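PDB 3SKV: SsfX3, which probably transfers a salicylyl group onto an intermediate in the biosynthesis of a Streptomyces tetracycline, using a GDSL/SGNH-type acyltransferase domain joined to a jelly-roll domain. Local coordinates for residues P59-H64 / L223-D228. The protein carries 1 engineered substitution. Sequence-based numbering, arbitrary orientation.
Sequences PWRAPH and LSFAAD
Arg61 carries this contact by reaching across to Ser224 and Phe225. The polar part is one weak hydrogen bond. Arg61 NH1 points to Ser224 O at 3.4 Å, and the bond is fairly straight, with an N-H...O angle of 162°. The carbonyl oxygen lies at the edge of the guanidinium, in its plane. NE bonds Gln81 O, the stronger partner of the group, and NH1 also bonds Ser222 O. With these bonds, main-chain oxygens from both domains fix the rotation of the planar group.

The second part is packing on Phe225. Its CE1 sits over one face of the guanidinium, off centre, 3.5 Å from Arg61 CZ. The two planes are 37° apart, so this is a tilted overlap, not a flat stack. The two side chains run past each other in opposite directions. A bend in the arginine chain at chi3 (-67°) turns the guanidinium to meet the ring. Phe225 also touches Phe236 of helix 234-242.

The Arg61 carbonyl meets carbon atoms. Leu223 CD2 lies 3.2 Å from Arg61 O, and Phe225 CZ is 3.7 Å from the same oxygen, which lies at the ring edge.

The contact joins the turn just after strand 56-60, in the N-terminal domain, to the loop after edge strand 219-223 of the parallel GDSL/SGNH sheet. Carbonyl oxygens grip the buried guanidinium and probably offset part of its charge; Phe225 packs against its face.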
# COMPACT_ATOMS: atom_id res chain seq x y z
N PRO A 59 5.69 0.40 -12.79
CA PRO A 59 4.37 -0.02 -12.26
C PRO A 59 3.71 1.23 -11.64
O PRO A 59 4.40 2.07 -11.03
CB PRO A 59 4.72 -1.06 -11.17
CG PRO A 59 6.21 -1.24 -11.23
CD PRO A 59 6.77 0.00 -11.88
N TRP A 60 2.39 1.39 -11.87
CA TRP A 60 1.60 2.50 -11.34
C TRP A 60 0.48 1.98 -10.48
O TRP A 60 -0.04 0.89 -10.73
CB TRP A 60 1.01 3.37 -12.45
CG TRP A 60 1.99 4.31 -13.10
CD1 TRP A 60 3.03 3.98 -13.93
CD2 TRP A 60 1.93 5.74 -13.09
NE1 TRP A 60 3.66 5.12 -14.37
CE2 TRP A 60 2.98 6.22 -13.90
CE3 TRP A 60 1.06 6.67 -12.48
CZ2 TRP A 60 3.22 7.59 -14.10
CZ3 TRP A 60 1.30 8.03 -12.67
CH2 TRP A 60 2.37 8.48 -13.45
N ARG A 61 0.10 2.75 -9.48
CA ARG A 61 -1.00 2.38 -8.59
C ARG A 61 -2.30 3.13 -8.93
O ARG A 61 -3.20 3.25 -8.12
CB ARG A 61 -0.59 2.50 -7.13
CG ARG A 61 0.39 1.41 -6.73
CD ARG A 61 0.58 1.41 -5.24
NE ARG A 61 1.26 2.62 -4.80
CZ ARG A 61 0.93 3.34 -3.74
NH1 ARG A 61 -0.07 2.95 -2.95
NH2 ARG A 61 1.59 4.45 -3.45
N ALA A 62 -2.42 3.57 -10.18
CA ALA A 62 -3.57 4.23 -10.80
C ALA A 62 -3.38 4.12 -12.34
O ALA A 62 -2.25 3.84 -12.74
CB ALA A 62 -3.64 5.68 -10.38
N PRO A 63 -4.43 4.28 -13.20
CA PRO A 63 -4.21 4.14 -14.67
C PRO A 63 -3.33 5.29 -15.16
O PRO A 63 -3.80 6.41 -15.13
CB PRO A 63 -5.62 4.23 -15.27
CG PRO A 63 -6.54 4.05 -14.13
CD PRO A 63 -5.85 4.55 -12.91
N HIS A 64 -2.06 5.03 -15.54
CA HIS A 64 -1.08 6.04 -15.91
C HIS A 64 -1.51 7.05 -16.96
O HIS A 64 -1.14 8.22 -16.87
CB HIS A 64 0.30 5.41 -16.26
CG HIS A 64 0.28 4.58 -17.50
ND1 HIS A 64 0.56 5.13 -18.74
CD2 HIS A 64 -0.01 3.26 -17.66
CE1 HIS A 64 0.45 4.14 -19.61
NE2 HIS A 64 0.11 2.99 -19.00
N LEU A 223 -3.91 1.73 -2.14
CA LEU A 223 -4.34 2.97 -2.76
C LEU A 223 -4.25 4.04 -1.67
O LEU A 223 -5.07 4.96 -1.60
CB LEU A 223 -5.75 2.87 -3.36
CG LEU A 223 -5.94 1.91 -4.52
CD1 LEU A 223 -7.36 1.84 -4.91
CD2 LEU A 223 -5.13 2.30 -5.72
N SER A 224 -3.24 3.88 -0.80
CA SER A 224 -2.84 4.79 0.28
C SER A 224 -1.82 5.77 -0.30
O SER A 224 -0.72 5.38 -0.69
CB SER A 224 -2.18 4.00 1.41
OG SER A 224 -3.11 3.68 2.43
N PHE A 225 -2.17 7.06 -0.36
CA PHE A 225 -1.23 8.04 -0.90
C PHE A 225 -1.05 9.20 0.09
O PHE A 225 -0.97 10.37 -0.32
CB PHE A 225 -1.73 8.53 -2.28
CG PHE A 225 -2.07 7.44 -3.26
CD1 PHE A 225 -1.06 6.79 -3.97
CD2 PHE A 225 -3.38 7.07 -3.49
CE1 PHE A 225 -1.37 5.77 -4.89
CE2 PHE A 225 -3.70 6.09 -4.44
CZ PHE A 225 -2.68 5.45 -5.13
N ALA A 226 -1.00 8.85 1.42
CA ALA A 226 -0.92 9.78 2.58
C ALA A 226 -2.15 10.74 2.60
O ALA A 226 -3.12 10.45 1.90
CB ALA A 226 0.41 10.54 2.58
N ALA A 227 -2.14 11.82 3.39
CA ALA A 227 -3.29 12.74 3.56
C ALA A 227 -4.02 13.18 2.28
O ALA A 227 -5.24 12.95 2.17
CB ALA A 227 -2.91 13.94 4.41
N ASP A 228 -3.29 13.74 1.30
CA ASP A 228 -3.85 14.23 0.03
C ASP A 228 -4.73 13.24 -0.72
O ASP A 228 -5.78 13.65 -1.23
CB ASP A 228 -2.76 14.82 -0.88
CG ASP A 228 -2.08 16.06 -0.29
OD1 ASP A 228 -2.57 16.58 0.75
OD2 ASP A 228 -1.05 16.50 -0.86